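Local coordinates for putative uncharacterized protein (Chaetomium thermophilum, PDB 5IJP) that binds inositol hexakisphosphate through its helical SPX domain and probably serves as an inositol polyphosphate sensor in phosphate homeostasis, at residues A[48-51]-A[52-56]; A[166-169]-A[170-173]. All coordinates share one frame; numbering follows the deposited sequence.

Interaction 1 (A[48-51]-A[52-56]); sequences REWT and EDDES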
loop_
_atom_site.group_PDB
_atom_site.type_symbol
_atom_site.label_atom_id
_atom_site.label_comp_id
_atom_site.label_asym_id
_atom_site.label_seq_id
_atom_site.Cartn_x
_atom_site.Cartn_y
_atom_site.Cartn_z
ATOM N N ARG A 48 11.392 6.791 31.532
ATOM C CA ARG A 48 11.260 8.214 31.202
ATOM C C ARG A 48 9.916 8.532 30.534
ATOM O O ARG A 48 9.349 7.679 29.846
ATOM C CB ARG A 48 12.438 8.697 30.338
ATOM C CG ARG A 48 13.744 8.841 31.112
ATOM C CD ARG A 48 14.823 9.511 30.284
ATOM N NE ARG A 48 16.070 9.667 31.037
ATOM C CZ ARG A 48 16.405 10.753 31.728
ATOM N NH1 ARG A 48 15.590 11.801 31.770
ATOM N NH2 ARG A 48 17.558 10.800 32.381
ATOM N N GLU A 49 9.406 9.757 30.762
ATOM C CA GLU A 49 8.129 10.243 30.233
ATOM C C GLU A 49 8.255 10.747 28.791
ATOM O O GLU A 49 9.341 11.153 28.372
ATOM C CB GLU A 49 7.581 11.355 31.139
ATOM C CG GLU A 49 6.070 11.350 31.279
ATOM C CD GLU A 49 5.553 12.304 32.335
ATOM O OE1 GLU A 49 5.478 13.521 32.052
ATOM O OE2 GLU A 49 5.230 11.836 33.451
ATOM N N TRP A 50 7.139 10.720 28.037
ATOM C CA TRP A 50 7.074 11.181 26.649
ATOM C C TRP A 50 6.883 12.700 26.623
ATOM O O TRP A 50 6.004 13.221 27.315
ATOM C CB TRP A 50 5.938 10.468 25.903
ATOM C CG TRP A 50 6.030 10.558 24.409
ATOM C CD1 TRP A 50 5.265 11.330 23.586
ATOM C CD2 TRP A 50 6.914 9.816 23.557
ATOM N NE1 TRP A 50 5.619 11.120 22.274
ATOM C CE2 TRP A 50 6.625 10.191 22.226
ATOM C CE3 TRP A 50 7.911 8.852 23.788
ATOM C CZ2 TRP A 50 7.312 9.652 21.131
ATOM C CZ3 TRP A 50 8.594 8.323 22.703
ATOM C CH2 TRP A 50 8.294 8.723 21.393
ATOM N N THR A 51 7.724 13.404 25.842
ATOM C CA THR A 51 7.702 14.869 25.729
ATOM C C THR A 51 7.244 15.368 24.355
ATOM O O THR A 51 6.958 14.564 23.463
ATOM C CB THR A 51 9.080 15.462 26.089
ATOM O OG1 THR A 51 10.080 14.913 25.233
ATOM C CG2 THR A 51 9.452 15.257 27.542
ATOM N N GLU A 52 7.185 16.708 24.197
ATOM C CA GLU A 52 6.831 17.416 22.966
ATOM C C GLU A 52 7.927 17.176 21.913
ATOM O O GLU A 52 7.615 17.032 20.729
ATOM C CB GLU A 52 6.686 18.921 23.257
ATOM C CG GLU A 52 5.995 19.715 22.163
ATOM C CD GLU A 52 6.078 21.217 22.344
ATOM O OE1 GLU A 52 7.155 21.792 22.065
ATOM O OE2 GLU A 52 5.062 21.823 22.756
ATOM N N ASP A 53 9.204 17.120 22.358
ATOM C CA ASP A 53 10.379 16.873 21.516
ATOM C C ASP A 53 10.389 15.432 21.001
ATOM O O ASP A 53 10.768 15.203 19.852
ATOM C CB ASP A 53 11.680 17.181 22.278
ATOM C CG ASP A 53 11.797 18.606 22.790
ATOM O OD1 ASP A 53 11.595 19.546 21.989
ATOM O OD2 ASP A 53 12.136 18.782 23.979
ATOM N N ASP A 54 9.965 14.469 21.850
ATOM C CA ASP A 54 9.870 13.048 21.500
ATOM C C ASP A 54 8.747 12.846 20.483
ATOM O O ASP A 54 8.890 12.040 19.561
ATOM C CB ASP A 54 9.608 12.185 22.750
ATOM C CG ASP A 54 10.743 12.138 23.757
ATOM O OD1 ASP A 54 11.905 11.937 23.337
ATOM O OD2 ASP A 54 10.461 12.232 24.970
ATOM N N GLU A 55 7.642 13.605 20.650
ATOM C CA GLU A 55 6.462 13.598 19.788
ATOM C C GLU A 55 6.798 14.136 18.392
ATOM O O GLU A 55 6.402 13.521 17.403
ATOM C CB GLU A 55 5.329 14.417 20.434
ATOM C CG GLU A 55 3.987 14.302 19.727
ATOM C CD GLU A 55 3.209 13.010 19.896
ATOM O OE1 GLU A 55 3.481 12.255 20.858
ATOM O OE2 GLU A 55 2.280 12.782 19.088
ATOM N N SER A 56 7.537 15.267 18.318
ATOM C CA SER A 56 7.967 15.906 17.069
ATOM C C SER A 56 8.886 14.987 16.256
ATOM O O SER A 56 8.793 14.964 15.028
ATOM C CB SER A 56 8.669 17.229 17.359
ATOM O OG SER A 56 7.799 18.140 18.009
#
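Trp50 lays one face of its indole on Asp54, whose CB stands 3.6 Å from the centroid of the six-membered ring, only 9° off its normal, a CH-pi contact. The carboxylate of Asp54 continues past this ring toward Thr51. At the indole edge a different geometry applies: Glu55 bends at its second torsion and presents OE1 near the ring plane, 2.8 Å from Trp50 NE1. The Glu55 carboxylate is turned 87° from the indole plane, and the hydrogen bond reaches OE1 on its anti side, somewhat out of the carboxylate plane. One face and the N-H edge of Trp50 are thus met by successive residues of the first helical turn.

Thr51 is the N-cap of helix 52-97 and forms a capping box with Asp54. Asp54 OD2 takes two bonds from this residue: Thr51 N lies 3.1 Å away on its anti lone pair, while Thr51 OG1 comes at 2.7 Å from above the carboxylate plane. With chi1 at 58°, OG1 sits between the backbone N and the carbonyl carbon, where it also receives a weak bond from Asp54 N at 3.4 Å. The backbone bond from Glu55 N to Thr51 O, 3.0 Å, opens the regular helical pattern.

Second partners tie the helix start to its surroundings. Asp54 OD1 forms a salt bridge with Arg57 and a hydrogen bond with Ser33, and Glu55 OE1 also bonds His148, which follows pocket residue Lys147 in sequence. Trp154 meets the Trp50 ring edge-to-face; the Trp50 side chain is about 13 Å from the bound inositol hexakisphosphate.

Interaction 2 (A[166-169]-A[170-173]); sequences AKPF and YKEN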
loop_
_atom_site.group_PDB
_atom_site.type_symbol
_atom_site.label_atom_id
_atom_site.label_comp_id
_atom_site.label_asym_id
_atom_site.label_seq_id
_atom_site.Cartn_x
_atom_site.Cartn_y
_atom_site.Cartn_z
ATOM N N ALA A 166 -7.215 9.498 3.118
ATOM C CA ALA A 166 -7.119 10.485 2.037
ATOM C C ALA A 166 -6.798 9.795 0.712
ATOM O O ALA A 166 -5.881 8.971 0.649
ATOM C CB ALA A 166 -6.054 11.523 2.362
ATOM N N LYS A 167 -7.580 10.109 -0.333
ATOM C CA LYS A 167 -7.429 9.513 -1.657
ATOM C C LYS A 167 -6.517 10.338 -2.575
ATOM O O LYS A 167 -6.743 11.542 -2.726
ATOM C CB LYS A 167 -8.801 9.278 -2.310
ATOM N N PRO A 168 -5.496 9.709 -3.211
ATOM C CA PRO A 168 -4.624 10.470 -4.124
ATOM C C PRO A 168 -5.285 10.765 -5.477
ATOM O O PRO A 168 -6.366 10.241 -5.759
ATOM C CB PRO A 168 -3.384 9.585 -4.248
ATOM C CG PRO A 168 -3.875 8.208 -4.005
ATOM C CD PRO A 168 -5.097 8.288 -3.138
ATOM N N PHE A 169 -4.636 11.613 -6.306
ATOM C CA PHE A 169 -5.121 12.057 -7.620
ATOM C C PHE A 169 -5.393 10.924 -8.622
ATOM O O PHE A 169 -6.369 11.001 -9.370
ATOM C CB PHE A 169 -4.163 13.107 -8.233
ATOM C CG PHE A 169 -2.878 12.568 -8.825
ATOM C CD1 PHE A 169 -2.768 12.326 -10.191
ATOM C CD2 PHE A 169 -1.782 12.291 -8.017
ATOM C CE1 PHE A 169 -1.588 11.812 -10.735
ATOM C CE2 PHE A 169 -0.601 11.779 -8.563
ATOM C CZ PHE A 169 -0.514 11.540 -9.917
ATOM N N TYR A 170 -4.521 9.899 -8.651
ATOM C CA TYR A 170 -4.604 8.774 -9.586
ATOM C C TYR A 170 -5.664 7.730 -9.232
ATOM O O TYR A 170 -6.120 7.023 -10.128
ATOM C CB TYR A 170 -3.224 8.105 -9.763
ATOM C CG TYR A 170 -2.661 7.483 -8.501
ATOM C CD1 TYR A 170 -2.943 6.161 -8.166
ATOM C CD2 TYR A 170 -1.818 8.204 -7.661
ATOM C CE1 TYR A 170 -2.437 5.587 -7.002
ATOM C CE2 TYR A 170 -1.298 7.636 -6.499
ATOM C CZ TYR A 170 -1.610 6.327 -6.173
ATOM O OH TYR A 170 -1.096 5.761 -5.031
ATOM N N LYS A 171 -6.028 7.615 -7.934
ATOM C CA LYS A 171 -6.967 6.626 -7.388
ATOM C C LYS A 171 -8.297 6.500 -8.145
ATOM O O LYS A 171 -8.749 5.374 -8.358
ATOM C CB LYS A 171 -7.227 6.871 -5.891
ATOM C CG LYS A 171 -7.575 5.603 -5.105
ATOM C CD LYS A 171 -6.351 4.725 -4.825
ATOM C CE LYS A 171 -6.720 3.270 -4.688
ATOM N NZ LYS A 171 -5.517 2.408 -4.545
ATOM N N GLU A 172 -8.912 7.629 -8.550
ATOM C CA GLU A 172 -10.183 7.635 -9.285
ATOM C C GLU A 172 -10.027 7.019 -10.684
ATOM O O GLU A 172 -10.872 6.220 -11.096
ATOM C CB GLU A 172 -10.759 9.058 -9.370
ATOM C CG GLU A 172 -12.242 9.101 -9.699
ATOM C CD GLU A 172 -12.763 10.471 -10.082
ATOM O OE1 GLU A 172 -13.492 11.079 -9.265
ATOM O OE2 GLU A 172 -12.449 10.935 -11.202
ATOM N N ASN A 173 -8.944 7.381 -11.397
ATOM C CA ASN A 173 -8.638 6.885 -12.742
ATOM C C ASN A 173 -8.119 5.444 -12.711
ATOM O O ASN A 173 -8.356 4.694 -13.659
ATOM C CB ASN A 173 -7.642 7.807 -13.452
ATOM C CG ASN A 173 -8.087 9.250 -13.537
ATOM O OD1 ASN A 173 -7.639 10.109 -12.768
ATOM N ND2 ASN A 173 -8.978 9.550 -14.472
#
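Pro168 O receives Lys171 N at 3.4 Å, with an N-H...O angle of 139°; this bond is weak, and it is the one hydrogen bond between the residues 166-169 and 170-173. The rest of the contact is largely apolar and is made chiefly by Pro168, Phe169 and Tyr170. Tyr170 has the central place. Pro168 CG lies over one face of the tyrosine ring, 4.0 Å from its centroid, and comes to 3.6 Å from Tyr170 CE2, toward the hydroxyl-bearing end of the ring. On the phenylalanine side the same ring offers its edge: Tyr170 points this edge at the face of Phe169 in a T-shaped pair, with centroids 5.6 Å apart and planes at 87°.

The turn joins helix 157-165 to helix 171-190, the last helix of the SPX domain, and its two aromatic side chains link the start of that helix to the middle of the long helix 52-97. Phe169 sets CG between its own N and carbonyl carbon (chi1 77°), which brings one face of its ring over Tyr170 N. Tyr170 CB lies over the same ring, 4.2 Å from the centroid, as a CH-pi contact. Lys171 adds aliphatic packing against the proline, CB standing 3.8 Å from Pro168 CD; the bend at chi2 keeps Lys171 CD beside the same proline atom, and the amine end then leads away.

On helix 52-97, Tyr170, buried, touches Gln73, Gln74 and Ala77, while Phe169, more exposed, also reaches Gln74.

Interaction 1 precedes interaction 2 along the chain, and their centres lie 34 Å apart, with nearest atoms separated by about 19 Å, so they do not touch. Both sit where a loop turns into a helix: residues 48-56 begin the long helix 52-97, and residues 166-173 lead into the last helix, 171-190. Helix 52-97 connects them, since its first turn belongs to interaction 1 and its middle receives the two aromatic side chains of interaction 2. Interaction 1 lies at the end of the elongated bundle that holds inositol hexakisphosphate; interaction 2 lies nearer the centre of the chain, where the last helix packs against the long one.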